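Local coordinates for protein heavy metal cation tricomponent efflux pump ZneA(CzcA-like) (Cupriavidus metallidurans, PDB 4K0J) that works as a Zn(II)/proton antiporter, the inner-membrane pump of a three-part RND system that expels heavy-metal cations from the cell, at residues 135-140 / 282-287; 128-133 / 286-291; 318-323 / 610-615. All blocks are in the same frame, centred on the assembly; numbering follows the deposited sequence.

Contact 1 of 3, residues 135-140 / 282-287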
loop_
_atom_site.group_PDB
_atom_site.type_symbol
_atom_site.label_atom_id
_atom_site.label_comp_id
_atom_site.label_asym_id
_atom_site.label_seq_id
_atom_site.Cartn_x
_atom_site.Cartn_y
_atom_site.Cartn_z
ATOM N N GLY C 135 -11.939 16.331 -12.905
ATOM C CA GLY C 135 -10.828 16.971 -12.234
ATOM C C GLY C 135 -10.409 18.278 -12.878
ATOM O O GLY C 135 -9.591 19.009 -12.328
ATOM N N GLU C 136 -10.978 18.578 -14.040
ATOM C CA GLU C 136 -10.585 19.754 -14.811
ATOM C C GLU C 136 -11.239 21.022 -14.258
ATOM O O GLU C 136 -12.229 21.517 -14.802
ATOM C CB GLU C 136 -10.955 19.538 -16.276
ATOM C CG GLU C 136 -10.348 18.275 -16.869
ATOM C CD GLU C 136 -11.117 17.755 -18.065
ATOM O OE1 GLU C 136 -12.364 17.879 -18.078
ATOM O OE2 GLU C 136 -10.475 17.218 -18.990
ATOM N N ILE C 137 -10.663 21.561 -13.188
ATOM C CA ILE C 137 -11.387 22.505 -12.344
ATOM C C ILE C 137 -11.188 23.980 -12.672
ATOM O O ILE C 137 -11.926 24.829 -12.176
ATOM C CB ILE C 137 -11.066 22.278 -10.857
ATOM C CG1 ILE C 137 -9.557 22.334 -10.621
ATOM C CG2 ILE C 137 -11.624 20.942 -10.384
ATOM C CD1 ILE C 137 -9.176 22.137 -9.164
ATOM N N TYR C 138 -10.206 24.292 -13.507
ATOM C CA TYR C 138 -9.901 25.689 -13.793
ATOM C C TYR C 138 -9.348 25.874 -15.200
ATOM O O TYR C 138 -8.145 25.748 -15.428
ATOM C CB TYR C 138 -8.918 26.224 -12.756
ATOM C CG TYR C 138 -8.590 27.696 -12.878
ATOM C CD1 TYR C 138 -7.425 28.117 -13.504
ATOM C CD2 TYR C 138 -9.430 28.662 -12.345
ATOM C CE1 TYR C 138 -7.111 29.461 -13.607
ATOM C CE2 TYR C 138 -9.124 30.007 -12.438
ATOM C CZ TYR C 138 -7.964 30.401 -13.072
ATOM O OH TYR C 138 -7.657 31.741 -13.167
ATOM N N ARG C 139 -10.238 26.169 -16.140
ATOM C CA ARG C 139 -9.847 26.415 -17.526
ATOM C C ARG C 139 -9.540 27.888 -17.732
ATOM O O ARG C 139 -10.263 28.748 -17.238
ATOM C CB ARG C 139 -10.953 25.961 -18.476
ATOM C CG ARG C 139 -11.087 24.455 -18.553
ATOM C CD ARG C 139 -12.272 24.032 -19.389
ATOM N NE ARG C 139 -12.309 22.582 -19.546
ATOM C CZ ARG C 139 -11.710 21.927 -20.536
ATOM N NH1 ARG C 139 -11.034 22.600 -21.459
ATOM N NH2 ARG C 139 -11.791 20.600 -20.603
ATOM N N TYR C 140 -8.458 28.180 -18.445
ATOM C CA TYR C 140 -8.024 29.562 -18.604
ATOM C C TYR C 140 -7.325 29.778 -19.934
ATOM O O TYR C 140 -7.003 28.829 -20.642
ATOM C CB TYR C 140 -7.077 29.973 -17.469
ATOM C CG TYR C 140 -5.689 29.398 -17.616
ATOM C CD1 TYR C 140 -4.678 30.115 -18.246
ATOM C CD2 TYR C 140 -5.394 28.136 -17.145
ATOM C CE1 TYR C 140 -3.411 29.594 -18.394
ATOM C CE2 TYR C 140 -4.126 27.604 -17.285
ATOM C CZ TYR C 140 -3.141 28.336 -17.913
ATOM O OH TYR C 140 -1.883 27.799 -18.056
ATOM N N GLY C 282 -4.960 26.456 -20.792
ATOM C CA GLY C 282 -4.533 25.427 -19.866
ATOM C C GLY C 282 -5.694 24.804 -19.113
ATOM O O GLY C 282 -6.724 25.441 -18.894
ATOM N N ILE C 283 -5.517 23.548 -18.717
ATOM C CA ILE C 283 -6.530 22.800 -17.986
ATOM C C ILE C 283 -5.938 22.279 -16.672
ATOM O O ILE C 283 -5.075 21.389 -16.671
ATOM C CB ILE C 283 -7.041 21.610 -18.819
ATOM C CG1 ILE C 283 -7.292 22.036 -20.268
ATOM C CG2 ILE C 283 -8.294 21.024 -18.203
ATOM C CD1 ILE C 283 -7.736 20.910 -21.185
ATOM N N THR C 284 -6.393 22.847 -15.558
ATOM C CA THR C 284 -5.886 22.468 -14.245
ATOM C C THR C 284 -6.550 21.188 -13.779
ATOM O O THR C 284 -7.761 21.152 -13.545
ATOM C CB THR C 284 -6.140 23.565 -13.212
ATOM O OG1 THR C 284 -5.609 24.805 -13.698
ATOM C CG2 THR C 284 -5.482 23.205 -11.882
ATOM N N LEU C 285 -5.749 20.138 -13.644
ATOM C CA LEU C 285 -6.281 18.818 -13.352
ATOM C C LEU C 285 -6.243 18.506 -11.868
ATOM O O LEU C 285 -5.171 18.312 -11.290
ATOM C CB LEU C 285 -5.517 17.751 -14.131
ATOM C CG LEU C 285 -5.422 18.042 -15.629
ATOM C CD1 LEU C 285 -4.734 16.906 -16.372
ATOM C CD2 LEU C 285 -6.803 18.300 -16.192
ATOM N N LEU C 286 -7.426 18.460 -11.264
ATOM C CA LEU C 286 -7.571 18.109 -9.865
ATOM C C LEU C 286 -7.062 16.694 -9.631
ATOM O O LEU C 286 -7.568 15.743 -10.231
ATOM C CB LEU C 286 -9.038 18.212 -9.441
ATOM C CG LEU C 286 -9.337 17.925 -7.968
ATOM C CD1 LEU C 286 -8.967 19.120 -7.097
ATOM C CD2 LEU C 286 -10.792 17.542 -7.786
ATOM N N LEU C 287 -6.051 16.574 -8.770
ATOM C CA LEU C 287 -5.536 15.281 -8.335
ATOM C C LEU C 287 -6.669 14.470 -7.744
ATOM O O LEU C 287 -7.531 15.011 -7.056
ATOM C CB LEU C 287 -4.430 15.464 -7.290
ATOM C CG LEU C 287 -4.014 14.219 -6.501
ATOM C CD1 LEU C 287 -3.357 13.191 -7.417
ATOM C CD2 LEU C 287 -3.106 14.569 -5.344
#

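Contact 2 of 3, residues 128-133 / 286-291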
loop_
_atom_site.group_PDB
_atom_site.type_symbol
_atom_site.label_atom_id
_atom_site.label_comp_id
_atom_site.label_asym_id
_atom_site.label_seq_id
_atom_site.Cartn_x
_atom_site.Cartn_y
_atom_site.Cartn_z
ATOM N N ASP C 128 -1.151 7.894 -17.672
ATOM C CA ASP C 128 -1.772 9.215 -17.657
ATOM C C ASP C 128 -1.847 9.735 -16.218
ATOM O O ASP C 128 -1.787 8.951 -15.278
ATOM C CB ASP C 128 -3.168 9.159 -18.295
ATOM C CG ASP C 128 -4.251 8.728 -17.313
ATOM O OD1 ASP C 128 -5.308 9.396 -17.260
ATOM O OD2 ASP C 128 -4.061 7.719 -16.603
ATOM N N PRO C 129 -1.956 11.062 -16.044
ATOM C CA PRO C 129 -2.084 11.668 -14.711
ATOM C C PRO C 129 -3.265 11.132 -13.896
ATOM O O PRO C 129 -4.305 10.785 -14.454
ATOM C CB PRO C 129 -2.275 13.164 -15.020
ATOM C CG PRO C 129 -2.555 13.248 -16.488
ATOM C CD PRO C 129 -1.841 12.088 -17.092
ATOM N N LEU C 130 -3.094 11.071 -12.578
ATOM C CA LEU C 130 -4.121 10.535 -11.689
ATOM C C LEU C 130 -5.179 11.585 -11.357
ATOM O O LEU C 130 -5.092 12.297 -10.351
ATOM C CB LEU C 130 -3.498 9.972 -10.408
ATOM C CG LEU C 130 -4.458 9.300 -9.425
ATOM C CD1 LEU C 130 -5.205 8.161 -10.084
ATOM C CD2 LEU C 130 -3.716 8.799 -8.200
ATOM N N THR C 131 -6.185 11.663 -12.219
ATOM C CA THR C 131 -7.255 12.634 -12.075
ATOM C C THR C 131 -8.578 12.017 -12.501
ATOM O O THR C 131 -8.607 11.075 -13.291
ATOM C CB THR C 131 -6.980 13.899 -12.921
ATOM O OG1 THR C 131 -8.155 14.713 -12.970
ATOM C CG2 THR C 131 -6.593 13.522 -14.342
ATOM N N SER C 132 -9.667 12.546 -11.956
ATOM C CA SER C 132 -11.009 12.146 -12.336
ATOM C C SER C 132 -11.413 12.913 -13.582
ATOM O O SER C 132 -10.903 14.009 -13.830
ATOM C CB SER C 132 -11.979 12.452 -11.194
ATOM O OG SER C 132 -13.326 12.354 -11.611
ATOM N N PRO C 133 -12.334 12.346 -14.380
ATOM C CA PRO C 133 -12.914 13.046 -15.531
ATOM C C PRO C 133 -13.603 14.353 -15.148
ATOM O O PRO C 133 -13.970 15.128 -16.030
ATOM C CB PRO C 133 -13.945 12.047 -16.062
ATOM C CG PRO C 133 -14.160 11.081 -14.946
ATOM C CD PRO C 133 -12.833 10.967 -14.288
ATOM N N LEU C 286 -7.426 18.460 -11.264
ATOM C CA LEU C 286 -7.571 18.109 -9.865
ATOM C C LEU C 286 -7.062 16.694 -9.631
ATOM O O LEU C 286 -7.568 15.743 -10.231
ATOM C CB LEU C 286 -9.038 18.212 -9.441
ATOM C CG LEU C 286 -9.337 17.925 -7.968
ATOM C CD1 LEU C 286 -8.967 19.120 -7.097
ATOM C CD2 LEU C 286 -10.792 17.542 -7.786
ATOM N N LEU C 287 -6.051 16.574 -8.770
ATOM C CA LEU C 287 -5.536 15.281 -8.335
ATOM C C LEU C 287 -6.669 14.470 -7.744
ATOM O O LEU C 287 -7.531 15.011 -7.056
ATOM C CB LEU C 287 -4.430 15.464 -7.290
ATOM C CG LEU C 287 -4.014 14.219 -6.501
ATOM C CD1 LEU C 287 -3.357 13.191 -7.417
ATOM C CD2 LEU C 287 -3.106 14.569 -5.344
ATOM N N LYS C 288 -6.669 13.174 -8.026
ATOM C CA LYS C 288 -7.742 12.299 -7.583
ATOM C C LYS C 288 -7.891 12.312 -6.067
ATOM O O LYS C 288 -6.900 12.302 -5.338
ATOM C CB LYS C 288 -7.492 10.871 -8.070
ATOM C CG LYS C 288 -8.675 9.928 -7.895
ATOM C CD LYS C 288 -9.899 10.432 -8.648
ATOM C CE LYS C 288 -11.045 9.449 -8.524
ATOM N NZ LYS C 288 -10.572 8.078 -8.824
ATOM N N ASN C 289 -9.142 12.342 -5.612
ATOM C CA ASN C 289 -9.481 12.302 -4.189
ATOM C C ASN C 289 -8.845 13.414 -3.356
ATOM O O ASN C 289 -8.288 13.165 -2.288
ATOM C CB ASN C 289 -9.203 10.917 -3.582
ATOM C CG ASN C 289 -10.057 9.823 -4.210
ATOM O OD1 ASN C 289 -9.595 8.708 -4.433
ATOM N ND2 ASN C 289 -11.308 10.149 -4.508
ATOM N N GLU C 290 -8.934 14.640 -3.863
ATOM C CA GLU C 290 -8.556 15.830 -3.111
ATOM C C GLU C 290 -9.667 16.864 -3.262
ATOM O O GLU C 290 -10.359 16.890 -4.279
ATOM C CB GLU C 290 -7.222 16.390 -3.604
ATOM C CG GLU C 290 -6.025 15.471 -3.366
ATOM C CD GLU C 290 -5.644 15.345 -1.896
ATOM O OE1 GLU C 290 -6.095 16.179 -1.082
ATOM O OE2 GLU C 290 -4.888 14.409 -1.554
ATOM N N ASN C 291 -9.846 17.706 -2.251
ATOM C CA ASN C 291 -11.010 18.585 -2.203
ATOM C C ASN C 291 -10.906 19.753 -3.176
ATOM O O ASN C 291 -10.030 20.607 -3.040
ATOM C CB ASN C 291 -11.261 19.087 -0.780
ATOM C CG ASN C 291 -12.629 19.707 -0.622
ATOM O OD1 ASN C 291 -12.760 20.913 -0.413
ATOM N ND2 ASN C 291 -13.663 18.883 -0.733
#

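Contact 3 of 3, residues 318-323 / 610-615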
loop_
_atom_site.group_PDB
_atom_site.type_symbol
_atom_site.label_atom_id
_atom_site.label_comp_id
_atom_site.label_asym_id
_atom_site.label_seq_id
_atom_site.Cartn_x
_atom_site.Cartn_y
_atom_site.Cartn_z
ATOM N N VAL C 318 -6.584 34.475 -17.643
ATOM C CA VAL C 318 -7.989 34.690 -17.328
ATOM C C VAL C 318 -8.775 33.412 -17.533
ATOM O O VAL C 318 -8.688 32.788 -18.586
ATOM C CB VAL C 318 -8.592 35.821 -18.167
ATOM C CG1 VAL C 318 -7.980 35.827 -19.528
ATOM C CG2 VAL C 318 -10.107 35.666 -18.260
ATOM N N PRO C 319 -9.532 33.008 -16.507
ATOM C CA PRO C 319 -10.317 31.772 -16.556
ATOM C C PRO C 319 -11.634 31.933 -17.311
ATOM O O PRO C 319 -12.151 33.041 -17.420
ATOM C CB PRO C 319 -10.596 31.490 -15.079
ATOM C CG PRO C 319 -10.583 32.834 -14.429
ATOM C CD PRO C 319 -9.573 33.650 -15.181
ATOM N N TYR C 320 -12.163 30.830 -17.828
ATOM C CA TYR C 320 -13.486 30.833 -18.436
ATOM C C TYR C 320 -14.352 29.742 -17.819
ATOM O O TYR C 320 -15.580 29.815 -17.851
ATOM C CB TYR C 320 -13.423 30.731 -19.971
ATOM C CG TYR C 320 -12.854 29.452 -20.542
ATOM C CD1 TYR C 320 -13.627 28.302 -20.631
ATOM C CD2 TYR C 320 -11.555 29.407 -21.037
ATOM C CE1 TYR C 320 -13.115 27.132 -21.171
ATOM C CE2 TYR C 320 -11.035 28.241 -21.580
ATOM C CZ TYR C 320 -11.821 27.108 -21.645
ATOM O OH TYR C 320 -11.317 25.946 -22.180
ATOM N N ILE C 321 -13.699 28.731 -17.256
ATOM C CA ILE C 321 -14.376 27.804 -16.359
ATOM C C ILE C 321 -13.616 27.762 -15.040
ATOM O O ILE C 321 -12.394 27.646 -15.017
ATOM C CB ILE C 321 -14.527 26.380 -16.951
ATOM C CG1 ILE C 321 -15.348 26.424 -18.243
ATOM C CG2 ILE C 321 -15.211 25.457 -15.950
ATOM C CD1 ILE C 321 -15.699 25.056 -18.821
ATOM N N ASP C 322 -14.353 27.871 -13.943
ATOM C CA ASP C 322 -13.759 27.917 -12.620
ATOM C C ASP C 322 -14.696 27.228 -11.634
ATOM O O ASP C 322 -15.725 27.789 -11.255
ATOM C CB ASP C 322 -13.548 29.376 -12.217
ATOM C CG ASP C 322 -12.657 29.528 -11.010
ATOM O OD1 ASP C 322 -12.783 28.729 -10.060
ATOM O OD2 ASP C 322 -11.824 30.457 -11.015
ATOM N N ARG C 323 -14.328 26.020 -11.217
ATOM C CA ARG C 323 -15.176 25.187 -10.360
ATOM C C ARG C 323 -15.712 25.934 -9.132
ATOM O O ARG C 323 -16.797 25.621 -8.612
ATOM C CB ARG C 323 -14.408 23.934 -9.935
ATOM C CG ARG C 323 -15.182 23.011 -9.022
ATOM C CD ARG C 323 -16.140 22.130 -9.784
ATOM N NE ARG C 323 -15.436 21.047 -10.455
ATOM C CZ ARG C 323 -15.201 21.008 -11.759
ATOM N NH1 ARG C 323 -14.543 19.981 -12.282
ATOM N NH2 ARG C 323 -15.629 21.993 -12.540
ATOM N N GLU C 610 -13.826 19.696 -29.605
ATOM C CA GLU C 610 -14.555 19.772 -28.363
ATOM C C GLU C 610 -14.719 21.244 -28.076
ATOM O O GLU C 610 -13.749 21.998 -28.101
ATOM C CB GLU C 610 -13.782 19.097 -27.241
ATOM C CG GLU C 610 -13.892 17.588 -27.236
ATOM C CD GLU C 610 -13.108 16.966 -26.108
ATOM O OE1 GLU C 610 -13.593 15.975 -25.520
ATOM O OE2 GLU C 610 -12.006 17.474 -25.806
ATOM N N THR C 611 -15.956 21.654 -27.822
ATOM C CA THR C 611 -16.252 23.063 -27.601
ATOM C C THR C 611 -16.756 23.313 -26.182
ATOM O O THR C 611 -17.547 22.538 -25.655
ATOM C CB THR C 611 -17.297 23.564 -28.621
ATOM O OG1 THR C 611 -16.891 23.190 -29.943
ATOM C CG2 THR C 611 -17.460 25.080 -28.543
ATOM N N ALA C 612 -16.287 24.386 -25.558
ATOM C CA ALA C 612 -16.819 24.789 -24.263
ATOM C C ALA C 612 -17.685 26.039 -24.411
ATOM O O ALA C 612 -17.243 27.061 -24.939
ATOM C CB ALA C 612 -15.695 25.021 -23.270
ATOM N N VAL C 613 -18.927 25.944 -23.947
ATOM C CA VAL C 613 -19.879 27.046 -24.038
ATOM C C VAL C 613 -20.276 27.564 -22.666
ATOM O O VAL C 613 -21.046 26.924 -21.949
ATOM C CB VAL C 613 -21.151 26.620 -24.769
ATOM C CG1 VAL C 613 -22.110 27.791 -24.871
ATOM C CG2 VAL C 613 -20.804 26.092 -26.148
ATOM N N THR C 614 -19.746 28.727 -22.307
ATOM C CA THR C 614 -20.026 29.330 -21.011
ATOM C C THR C 614 -21.226 30.258 -21.126
ATOM O O THR C 614 -21.423 30.905 -22.154
ATOM C CB THR C 614 -18.815 30.128 -20.486
ATOM O OG1 THR C 614 -18.690 31.352 -21.219
ATOM C CG2 THR C 614 -17.534 29.319 -20.637
ATOM N N LEU C 615 -22.025 30.324 -20.068
ATOM C CA LEU C 615 -23.254 31.108 -20.097
ATOM C C LEU C 615 -23.207 32.317 -19.173
ATOM O O LEU C 615 -22.268 32.490 -18.394
ATOM C CB LEU C 615 -24.450 30.231 -19.719
ATOM C CG LEU C 615 -24.584 28.894 -20.447
ATOM C CD1 LEU C 615 -25.832 28.151 -19.981
ATOM C CD2 LEU C 615 -24.598 29.106 -21.953
#

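Contact 1 of 3, residues 135-140 / 282-287
The side chains of E136, I283 and L285 lie side by side on one face of a two-stranded antiparallel pairing, and E136 shows how a polar residue can serve first as a hydrocarbon. Its CB rests on I283 CG2 at 3.6 Å. One bond further out, CG touches that same methyl and also L285 CD2, the latter at 3.6 Å. CG stands anti to the carbonyl carbon (chi1 -56°), and beyond it the chain runs out extended. At its tip, OE1 makes a long salt bridge to R139 NH2 of its own strand, 3.8 Å away. R139 returns to the neighbouring strand: I283 lies over one face of its guanidinium, with I283 CD1 3.7 Å from NH1. NH1 has weak hydrogen bonds to Q593 and Y320 besides.

The two strands belong to the sheet that, by comparison with AcrB, forms the PN2 subdomain of the periplasmic porter region; 282-287 is paired on its far side with strand 170-177. The pairing is strongly twisted, 126° between strand directions, and its register slips by one residue near I137, next to an inverse gamma turn centred on E136. I137 N still bonds T284 O, 3.0 Å distant.

On the face of Y138, T284 and Y140, T284 OG1 donates to an in-plane lone pair of Y138 O. Y140 bonds G282 through backbone N and O both, and its ring then folds over the glycine: G282 N sits 3.8 Å above the ring plane, offset toward the rim, and CE2 reaches G282 CA. The hydroxyl continues to Q156 of helix 149-164. The side chains of I137 and L286 cross at about a right angle, CD1 to CD1 3.7 Å, beside M296 and P292 of helix 292-310.

Contact 2 of 3, residues 128-133 / 286-291
The backbone of L130 meets that of K288 through a single hydrogen bond, K288 N to L130 O at 2.9 Å, with an N-H...O angle of 150° and the donor tilted 29° from the carbonyl plane, where an irregular run passes the chain that continues strand 280-287. L130 is the centre of an inverse gamma turn, so this carbonyl is presented from a tight bend.

Side chains gather round the bond. K288 CB lies 3.6 Å from L130 O and also touches L130 CG, the two side chains crossing at about a right angle. From the residue before, L287 CD1 approaches the same oxygen at 3.5 Å, and one carbonyl is thereby lined by an N-H and two aliphatic groups. The lysine then bends at chi2, and CD comes to rest on S132 CB at 3.9 Å. Its ammonium goes on to a salt bridge with D103, while S132 OG bonds D41 and the backbone N of I134. The example illustrates a long side chain whose hydrocarbon part packs within a contact and whose charge is paired beyond it.

T131 contributes a hydroxyl. With OG1 anti to the backbone N (chi1 169°), the oxygen stands 3.0 Å from L286 O, and S132 O is just as near, also within the hydroxyl's reach.

As in RND relatives, this is probably the seam between the PN1 and PN2 subdomains of the porter region. Helix 103-113 packs on L130 and supplies D103. Strand 170-177 lies against T131 and L287, the latter also meeting P77 of a neighbouring subunit, and the chain after K288 runs to N291, the N-cap position of helix 292-310, whose P292 and V295 pack on L286.

Contact 3 of 3, residues 318-323 / 610-615
A612 and T614, two residues apart on one strand, both point their side chains at Y320 and I321. The latter pair forms a classic beta bulge opposite R139, and the bulge places them so that the ring and the end of the isoleucine both reach the strand. Two separate sheets meet here, side chain to side chain; they are probably those of the PN2 and PC1 subdomains, and no hydrogen bond passes between the two segments.

Taken in sequence, strand 610-615 first offers A612. Its CB sits 3.9 Å from Y320 CE1, approaching the ring obliquely, and I321 CD1 reaches the same methyl group more loosely, at 4.4 Å. On its own sheet A612 packs on W556. V613, next in line, is directed away from the contact.

Two residues on from the alanine, T614 brings the next contact. The threonine is split by its chi1 of 74°: OG1 lies between the backbone N and the carbonyl carbon and bonds H589 N of the adjacent strand, while CG2 is anti to the carbonyl carbon and faces the bulge. This methyl touches Y320 CD1 at 4.0 Å, again obliquely, and I321 CG1 at 4.3 Å. The tyrosine crosses the threonine side chain at about a right angle and packs further on V591 and M273. Its hydroxyl is hydrogen-bonded to Q281. The shortest approach between the two segments is T614 CG2 to the backbone oxygen of Y320, 3.4 Å.

Overall arrangement
Followed from the N terminus, the chain passes 128-133, turns a corner and enters 135-140, so contacts 2 and 1 open in succession. Strand 280-287 returns to close contact 1 first and, through the shared L286 and L287, contact 2 just after: the loop of contact 1 lies within that of contact 2, and nothing crosses. Contact 3 opens later, in series, and closes only after 286 residues that include predicted membrane helices. Segment 318-323 flanks 135-140 on the side away from 282-287, with probable backbone bonds from R139 to I321 and from R323 to I137. One sheet thus joins helix 103-113, through contact 2, to the separate sheet of strand 608-615, through contact 3.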